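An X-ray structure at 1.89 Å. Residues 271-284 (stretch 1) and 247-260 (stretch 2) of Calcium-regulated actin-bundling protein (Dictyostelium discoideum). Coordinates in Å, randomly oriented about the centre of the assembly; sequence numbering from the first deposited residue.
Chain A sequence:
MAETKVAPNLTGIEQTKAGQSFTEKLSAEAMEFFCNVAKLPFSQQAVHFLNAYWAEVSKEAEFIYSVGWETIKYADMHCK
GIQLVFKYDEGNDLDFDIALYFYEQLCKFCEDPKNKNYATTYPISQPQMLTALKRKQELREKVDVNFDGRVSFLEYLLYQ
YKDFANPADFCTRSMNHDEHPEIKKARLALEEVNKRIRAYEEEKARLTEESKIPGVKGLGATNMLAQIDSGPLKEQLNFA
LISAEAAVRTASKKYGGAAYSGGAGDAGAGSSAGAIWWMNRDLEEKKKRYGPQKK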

ATOM      1  N   SER A 271      -6.314  23.323  27.639  1.00 48.28           N
ATOM      2  CA  SER A 271      -7.352  22.265  27.698  1.00 43.15           C
ATOM      3  C   SER A 271      -8.080  22.223  26.394  1.00 36.17           C
ATOM      4  O   SER A 271      -8.047  21.177  25.787  1.00 35.28           O
ATOM      5  CB  SER A 271      -8.375  22.401  28.825  1.00 46.62           C
ATOM      6  OG  SER A 271      -9.007  21.131  28.964  1.00 52.01           O
ATOM      7  N   SER A 272      -8.749  23.325  26.010  1.00 30.58           N
ATOM      8  CA  SER A 272      -9.072  23.657  24.627  1.00 30.30           C
ATOM      9  C   SER A 272      -8.177  24.737  24.052  1.00 29.50           C
ATOM     10  O   SER A 272      -8.399  25.226  22.930  1.00 25.51           O
ATOM     11  CB  SER A 272     -10.544  24.085  24.524  1.00 33.17           C
ATOM     12  OG  SER A 272     -11.341  22.976  24.930  1.00 32.49           O
ATOM     13  N   ALA A 273      -7.137  25.122  24.783  1.00 25.47           N
ATOM     14  CA  ALA A 273      -6.323  26.243  24.333  1.00 26.78           C
ATOM     15  C   ALA A 273      -5.689  26.012  22.994  1.00 22.38           C
ATOM     16  O   ALA A 273      -5.540  26.924  22.213  1.00 22.64           O
ATOM     17  CB  ALA A 273      -5.233  26.587  25.358  1.00 27.19           C
ATOM     18  N   GLY A 274      -5.272  24.809  22.714  1.00 25.86           N
ATOM     19  CA  GLY A 274      -4.602  24.569  21.436  1.00 25.68           C
ATOM     20  C   GLY A 274      -5.636  24.712  20.298  1.00 23.84           C
ATOM     21  O   GLY A 274      -5.359  25.255  19.227  1.00 22.82           O
ATOM     22  N   ALA A 275      -6.817  24.180  20.535  1.00 21.42           N
ATOM     23  CA  ALA A 275      -7.851  24.223  19.508  1.00 23.78           C
ATOM     24  C   ALA A 275      -8.230  25.638  19.261  1.00 22.42           C
ATOM     25  O   ALA A 275      -8.430  26.017  18.131  1.00 24.98           O
ATOM     26  CB  ALA A 275      -9.056  23.438  19.949  1.00 24.34           C
ATOM     27  N   ILE A 276      -8.252  26.451  20.329  1.00 23.75           N
ATOM     28  CA  ILE A 276      -8.616  27.853  20.207  1.00 24.14           C
ATOM     29  C   ILE A 276      -7.544  28.548  19.448  1.00 21.51           C
ATOM     30  O   ILE A 276      -7.823  29.211  18.471  1.00 21.86           O
ATOM     31  CB  ILE A 276      -8.941  28.522  21.578  1.00 24.14           C
ATOM     32  CG1 ILE A 276     -10.158  27.894  22.259  1.00 25.21           C
ATOM     33  CG2 ILE A 276      -9.113  30.018  21.398  1.00 27.05           C
ATOM     34  CD1 ILE A 276     -11.413  27.841  21.406  1.00 28.87           C
ATOM     35  N   TRP A 277      -6.279  28.340  19.814  1.00 23.01           N
ATOM     36  CA  TRP A 277      -5.192  28.976  19.082  1.00 21.39           C
ATOM     37  C   TRP A 277      -5.202  28.560  17.575  1.00 21.42           C
ATOM     38  O   TRP A 277      -4.998  29.379  16.677  1.00 20.30           O
ATOM     39  CB  TRP A 277      -3.833  28.609  19.736  1.00 25.88           C
ATOM     40  CG  TRP A 277      -2.624  29.250  19.032  1.00 24.05           C
ATOM     41  CD1 TRP A 277      -1.980  30.428  19.386  1.00 28.36           C
ATOM     42  CD2 TRP A 277      -1.935  28.765  17.877  1.00 26.85           C
ATOM     43  NE1 TRP A 277      -0.942  30.679  18.524  1.00 27.66           N
ATOM     44  CE2 TRP A 277      -0.905  29.693  17.577  1.00 26.98           C
ATOM     45  CE3 TRP A 277      -2.101  27.654  17.044  1.00 24.03           C
ATOM     46  CZ2 TRP A 277      -0.052  29.536  16.479  1.00 28.41           C
ATOM     47  CZ3 TRP A 277      -1.246  27.488  15.967  1.00 24.39           C
ATOM     48  CH2 TRP A 277      -0.231  28.431  15.693  1.00 26.91           C
ATOM     49  N   TRP A 278      -5.415  27.269  17.297  1.00 22.29           N
ATOM     50  CA  TRP A 278      -5.275  26.775  15.903  1.00 23.45           C
ATOM     51  C   TRP A 278      -6.346  27.380  15.030  1.00 23.73           C
ATOM     52  O   TRP A 278      -6.105  27.854  13.935  1.00 23.85           O
ATOM     53  CB  TRP A 278      -5.417  25.245  15.882  1.00 22.31           C
ATOM     54  CG  TRP A 278      -5.093  24.634  14.567  1.00 24.81           C
ATOM     55  CD1 TRP A 278      -5.961  24.448  13.492  1.00 22.86           C
ATOM     56  CD2 TRP A 278      -3.836  24.103  14.150  1.00 22.34           C
ATOM     57  NE1 TRP A 278      -5.328  23.814  12.501  1.00 25.35           N
ATOM     58  CE2 TRP A 278      -4.016  23.595  12.857  1.00 24.51           C
ATOM     59  CE3 TRP A 278      -2.578  23.973  14.754  1.00 22.72           C
ATOM     60  CZ2 TRP A 278      -2.966  23.009  12.134  1.00 23.14           C
ATOM     61  CZ3 TRP A 278      -1.538  23.372  14.035  1.00 20.32           C
ATOM     62  CH2 TRP A 278      -1.742  22.883  12.767  1.00 22.49           C
ATOM     63  N   MET A 279      -7.558  27.357  15.544  1.00 25.77           N
ATOM     64  CA  MET A 279      -8.673  27.877  14.756  1.00 27.40           C
ATOM     65  C   MET A 279      -8.533  29.345  14.469  1.00 23.12           C
ATOM     66  O   MET A 279      -8.795  29.790  13.379  1.00 25.42           O
ATOM     67  CB  MET A 279      -9.988  27.593  15.483  1.00 29.35           C
ATOM     68  CG  MET A 279     -10.378  26.136  15.377  1.00 33.46           C
ATOM     69  SD  MET A 279     -12.056  25.813  15.949  1.00 37.32           S
ATOM     70  CE  MET A 279     -12.088  26.708  17.547  1.00 36.36           C
ATOM     71  N   ASN A 280      -8.070  30.112  15.441  1.00 25.37           N
ATOM     72  CA  ASN A 280      -7.780  31.556  15.200  1.00 23.30           C
ATOM     73  C   ASN A 280      -6.676  31.748  14.237  1.00 24.47           C
ATOM     74  O   ASN A 280      -6.775  32.530  13.326  1.00 25.79           O
ATOM     75  CB  ASN A 280      -7.531  32.292  16.521  1.00 25.20           C
ATOM     76  CG  ASN A 280      -8.849  32.642  17.255  1.00 25.62           C
ATOM     77  OD1 ASN A 280      -9.462  33.636  16.957  1.00 30.19           O
ATOM     78  ND2 ASN A 280      -9.283  31.808  18.171  1.00 23.68           N
ATOM     79  N   ARG A 281      -5.581  31.033  14.418  1.00 26.98           N
ATOM     80  CA  ARG A 281      -4.535  31.077  13.407  1.00 26.78           C
ATOM     81  C   ARG A 281      -4.984  30.789  11.984  1.00 25.94           C
ATOM     82  O   ARG A 281      -4.560  31.433  11.004  1.00 25.57           O
ATOM     83  CB  ARG A 281      -3.451  30.061  13.780  1.00 27.03           C
ATOM     84  CG  ARG A 281      -2.212  30.150  12.932  1.00 26.23           C
ATOM     85  CD  ARG A 281      -1.507  31.480  13.172  1.00 29.67           C
ATOM     86  NE  ARG A 281      -0.295  31.555  12.377  1.00 28.08           N
ATOM     87  CZ  ARG A 281      -0.258  31.803  11.062  1.00 33.29           C
ATOM     88  NH1 ARG A 281      -1.372  32.012  10.377  1.00 34.32           N
ATOM     89  NH2 ARG A 281       0.926  31.824  10.416  1.00 30.11           N
ATOM     90  N   ASP A 282      -5.822  29.780  11.866  1.00 28.55           N
ATOM     91  CA  ASP A 282      -6.245  29.291  10.560  1.00 26.17           C
ATOM     92  C   ASP A 282      -7.207  30.292   9.908  1.00 26.49           C
ATOM     93  O   ASP A 282      -7.068  30.659   8.734  1.00 25.36           O
ATOM     94  CB  ASP A 282      -6.876  27.945  10.798  1.00 25.92           C
ATOM     95  CG  ASP A 282      -7.060  27.174   9.543  1.00 33.32           C
ATOM     96  OD1 ASP A 282      -6.039  26.989   8.857  1.00 37.59           O
ATOM     97  OD2 ASP A 282      -8.189  26.715   9.279  1.00 33.12           O
ATOM     98  N   LEU A 283      -8.154  30.779  10.706  1.00 25.48           N
ATOM     99  CA  LEU A 283      -9.025  31.887  10.300  1.00 25.66           C
ATOM    100  C   LEU A 283      -8.223  33.053   9.836  1.00 27.99           C
ATOM    101  O   LEU A 283      -8.491  33.605   8.790  1.00 28.70           O
ATOM    102  CB  LEU A 283      -9.869  32.360  11.448  1.00 26.20           C
ATOM    103  CG  LEU A 283     -10.829  33.511  11.176  1.00 26.51           C
ATOM    104  CD1 LEU A 283     -11.970  33.064  10.234  1.00 29.35           C
ATOM    105  CD2 LEU A 283     -11.366  34.023  12.530  1.00 30.14           C
ATOM    106  N   GLU A 284      -7.228  33.431  10.626  1.00 30.34           N
ATOM    107  CA  GLU A 284      -6.342  34.539  10.243  1.00 31.43           C
ATOM    108  C   GLU A 284      -5.733  34.324   8.841  1.00 26.60           C
ATOM    109  O   GLU A 284      -5.811  35.197   7.979  1.00 27.66           O
ATOM    110  CB  GLU A 284      -5.273  34.662  11.351  1.00 38.15           C
ATOM    111  CG  GLU A 284      -4.115  35.621  11.113  1.00 40.07           C
ATOM    112  CD  GLU A 284      -2.963  35.445  12.156  1.00 43.01           C
ATOM    113  OE1 GLU A 284      -1.806  35.742  11.816  1.00 45.37           O
ATOM    114  OE2 GLU A 284      -3.183  35.007  13.313  1.00 43.17           O
TER
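Stretch 2 247-260: AVRTASKKYGGAAY

Stretch 2 enters as the end of a helix, residues 247-255, and lies nearly antiparallel on helix 273-284 of stretch 1. The N-to-C directions differ by 153° (signed crossing angle -153°) and the axes approach to 10.0 Å. In this register Tyr255 faces Ser272, Ser252 faces Ile276 and Val248 faces Met279; the closest of these CA pairs is Ile276 with Ser252, at 5.8 Å from CA to CA.

Ile276 fills a hollow bordered by small residues of stretch 2. Its CD1 reaches 3.7 Å from Ala251 O and 4.3 Å from Ala251 CB, while its CG2 lies 3.7 Å from Ser252 OG. Gly256, the first residue to leave helical conformation, borders the same pocket, with its CA 4.3 Å from Ile276 CG1. An ideal CB here would be only 3.3 Å from Ile276 CG2 and would clash within the stretch with Tyr260 CD2. Beyond Gly256 the chain turns through Gly257, at positive phi, and returns Tyr260 to the contact, where its CE2 packs 3.8 Å from Ile276 CG2.

Val248 is the answering bump. Its CG2 meets Met279 CB at 4.1 Å, and its CG1 lies 4.2 Å from Leu283 CD2 and 3.5 Å from Asn280 OD1, so the valine is received among the side chains of Met279, Asn280 and Leu283, within about one turn of stretch 1. The methionine tip turns to Ala251, with CE 4.2 Å from Ala251 CB. At the other end, Ser272 CB and Tyr255 CB touch at 4.1 Å.

One hydrogen bond crosses the interface: Asn280 ND2 donates to Ser252 OG at 3.0 Å. Each partner is also tied to its own helix, Asn280 ND2 to Ile276 O (3.0 Å) and Ser252 OG to Val248 O (2.6 Å), which links the two backbones through a short polar chain.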

ATOM      1  N   ALA A 247     -18.227  31.673  14.355  1.00 25.24           N
ATOM      2  CA  ALA A 247     -18.212  30.465  15.118  1.00 26.19           C
ATOM      3  C   ALA A 247     -16.905  30.416  15.964  1.00 27.98           C
ATOM      4  O   ALA A 247     -16.909  29.995  17.126  1.00 29.05           O
ATOM      5  CB  ALA A 247     -18.273  29.278  14.190  1.00 28.29           C
ATOM      6  N   VAL A 248     -15.797  30.802  15.363  1.00 27.67           N
ATOM      7  CA  VAL A 248     -14.484  30.814  16.109  1.00 28.59           C
ATOM      8  C   VAL A 248     -14.576  31.710  17.350  1.00 31.48           C
ATOM      9  O   VAL A 248     -14.250  31.272  18.468  1.00 27.94           O
ATOM     10  CB  VAL A 248     -13.343  31.233  15.183  1.00 25.72           C
ATOM     11  CG1 VAL A 248     -12.099  31.616  15.949  1.00 26.60           C
ATOM     12  CG2 VAL A 248     -13.029  30.059  14.256  1.00 28.31           C
ATOM     13  N   ARG A 249     -15.087  32.930  17.155  1.00 35.38           N
ATOM     14  CA  ARG A 249     -15.389  33.853  18.271  1.00 37.23           C
ATOM     15  C   ARG A 249     -16.217  33.229  19.385  1.00 36.35           C
ATOM     16  O   ARG A 249     -15.815  33.280  20.547  1.00 34.72           O
ATOM     17  CB  ARG A 249     -16.119  35.105  17.768  1.00 41.30           C
ATOM     18  CG  ARG A 249     -15.164  36.110  17.133  1.00 52.50           C
ATOM     19  CD  ARG A 249     -15.371  37.565  17.589  1.00 59.08           C
ATOM     20  NE  ARG A 249     -16.346  38.276  16.743  1.00 65.92           N
ATOM     21  CZ  ARG A 249     -16.134  38.691  15.482  1.00 63.40           C
ATOM     22  NH1 ARG A 249     -14.977  38.472  14.884  1.00 60.80           N
ATOM     23  NH2 ARG A 249     -17.097  39.325  14.805  1.00 57.30           N
ATOM     24  N   THR A 250     -17.383  32.665  19.066  1.00 32.77           N
ATOM     25  CA  THR A 250     -18.182  32.146  20.165  1.00 35.19           C
ATOM     26  C   THR A 250     -17.477  31.011  20.855  1.00 35.04           C
ATOM     27  O   THR A 250     -17.487  30.942  22.084  1.00 34.88           O
ATOM     28  CB  THR A 250     -19.713  31.846  19.902  1.00 36.72           C
ATOM     29  OG1 THR A 250     -19.979  30.451  19.875  1.00 41.92           O
ATOM     30  CG2 THR A 250     -20.268  32.510  18.717  1.00 32.47           C
ATOM     31  N   ALA A 251     -16.806  30.139  20.114  1.00 31.54           N
ATOM     32  CA  ALA A 251     -15.947  29.118  20.749  1.00 30.97           C
ATOM     33  C   ALA A 251     -14.831  29.722  21.601  1.00 27.70           C
ATOM     34  O   ALA A 251     -14.567  29.262  22.692  1.00 28.94           O
ATOM     35  CB  ALA A 251     -15.307  28.228  19.696  1.00 32.28           C
ATOM     36  N   SER A 252     -14.181  30.750  21.108  1.00 29.83           N
ATOM     37  CA  SER A 252     -13.032  31.327  21.822  1.00 30.24           C
ATOM     38  C   SER A 252     -13.518  32.021  23.132  1.00 33.92           C
ATOM     39  O   SER A 252     -13.014  31.765  24.225  1.00 33.09           O
ATOM     40  CB  SER A 252     -12.312  32.303  20.884  1.00 28.85           C
ATOM     41  OG  SER A 252     -11.915  31.644  19.646  1.00 27.85           O
ATOM     42  N   LYS A 253     -14.548  32.860  23.021  1.00 36.56           N
ATOM     43  CA  LYS A 253     -15.173  33.458  24.205  1.00 40.81           C
ATOM     44  C   LYS A 253     -15.524  32.428  25.239  1.00 37.69           C
ATOM     45  O   LYS A 253     -15.357  32.664  26.425  1.00 35.31           O
ATOM     46  CB  LYS A 253     -16.445  34.258  23.860  1.00 49.01           C
ATOM     47  CG  LYS A 253     -16.368  35.781  24.050  1.00 59.86           C
ATOM     48  CD  LYS A 253     -15.099  36.428  23.468  1.00 67.58           C
ATOM     49  CE  LYS A 253     -15.373  37.648  22.582  1.00 73.93           C
ATOM     50  NZ  LYS A 253     -15.576  37.290  21.134  1.00 77.23           N
ATOM     51  N   LYS A 254     -16.063  31.300  24.814  1.00 37.83           N
ATOM     52  CA  LYS A 254     -16.488  30.327  25.777  1.00 38.55           C
ATOM     53  C   LYS A 254     -15.347  29.586  26.405  1.00 41.69           C
ATOM     54  O   LYS A 254     -15.467  29.241  27.547  1.00 44.07           O
ATOM     55  CB  LYS A 254     -17.478  29.336  25.207  1.00 37.85           C
ATOM     56  CG  LYS A 254     -17.982  28.391  26.263  1.00 40.83           C
ATOM     57  CD  LYS A 254     -19.400  27.950  25.976  1.00 45.71           C
ATOM     58  CE  LYS A 254     -19.760  26.760  26.854  1.00 47.43           C
ATOM     59  NZ  LYS A 254     -21.209  26.493  26.728  1.00 51.45           N
ATOM     60  N   TYR A 255     -14.252  29.321  25.688  1.00 43.47           N
ATOM     61  CA  TYR A 255     -13.195  28.416  26.210  1.00 39.36           C
ATOM     62  C   TYR A 255     -11.777  28.954  26.234  1.00 37.10           C
ATOM     63  O   TYR A 255     -10.894  28.259  26.665  1.00 43.30           O
ATOM     64  CB  TYR A 255     -13.143  27.152  25.370  1.00 35.44           C
ATOM     65  CG  TYR A 255     -14.345  26.325  25.494  1.00 38.27           C
ATOM     66  CD1 TYR A 255     -14.575  25.594  26.636  1.00 35.80           C
ATOM     67  CD2 TYR A 255     -15.250  26.237  24.449  1.00 39.44           C
ATOM     68  CE1 TYR A 255     -15.677  24.797  26.744  1.00 39.23           C
ATOM     69  CE2 TYR A 255     -16.357  25.460  24.557  1.00 37.80           C
ATOM     70  CZ  TYR A 255     -16.571  24.741  25.702  1.00 38.71           C
ATOM     71  OH  TYR A 255     -17.714  23.973  25.800  1.00 37.09           O
ATOM     72  N   GLY A 256     -11.543  30.146  25.732  1.00 40.17           N
ATOM     73  CA  GLY A 256     -10.187  30.663  25.562  1.00 45.14           C
ATOM     74  C   GLY A 256      -9.727  31.566  26.692  1.00 48.70           C
ATOM     75  O   GLY A 256      -8.626  32.161  26.620  1.00 48.69           O
ATOM     76  N   GLY A 257     -10.547  31.658  27.745  1.00 49.80           N
ATOM     77  CA  GLY A 257     -10.230  32.489  28.919  1.00 56.86           C
ATOM     78  C   GLY A 257     -10.326  33.978  28.592  1.00 64.48           C
ATOM     79  O   GLY A 257     -10.841  34.345  27.524  1.00 61.46           O
ATOM     80  N   ALA A 258      -9.840  34.848  29.487  1.00 70.33           N
ATOM     81  CA  ALA A 258      -9.719  36.285  29.161  1.00 68.45           C
ATOM     82  C   ALA A 258      -8.779  36.371  27.961  1.00 71.65           C
ATOM     83  O   ALA A 258      -8.152  35.355  27.584  1.00 74.79           O
ATOM     84  CB  ALA A 258      -9.188  37.091  30.338  1.00 69.27           C
ATOM     85  N   ALA A 259      -8.691  37.554  27.356  1.00 66.84           N
ATOM     86  CA  ALA A 259      -8.199  37.693  25.972  1.00 65.06           C
ATOM     87  C   ALA A 259      -9.374  37.451  25.026  1.00 69.28           C
ATOM     88  O   ALA A 259      -9.340  37.918  23.890  1.00 68.27           O
ATOM     89  CB  ALA A 259      -7.052  36.730  25.658  1.00 63.09           C
ATOM     90  N   TYR A 260     -10.384  36.697  25.500  1.00 71.81           N
ATOM     91  CA  TYR A 260     -11.676  36.478  24.823  1.00 69.90           C
ATOM     92  C   TYR A 260     -12.824  36.603  25.829  1.00 67.02           C
ATOM     93  O   TYR A 260     -13.000  37.609  26.487  1.00 61.91           O
ATOM     94  CB  TYR A 260     -11.748  35.059  24.212  1.00 65.75           C
ATOM     95  CG  TYR A 260     -10.669  34.744  23.198  1.00 61.55           C
ATOM     96  CD1 TYR A 260     -10.708  35.317  21.928  1.00 55.95           C
ATOM     97  CD2 TYR A 260      -9.603  33.848  23.509  1.00 57.03           C
ATOM     98  CE1 TYR A 260      -9.718  35.047  20.990  1.00 55.18           C
ATOM     99  CE2 TYR A 260      -8.609  33.557  22.576  1.00 54.40           C
ATOM    100  CZ  TYR A 260      -8.677  34.161  21.319  1.00 51.50           C
ATOM    101  OH  TYR A 260      -7.724  33.899  20.391  1.00 45.56           O
TER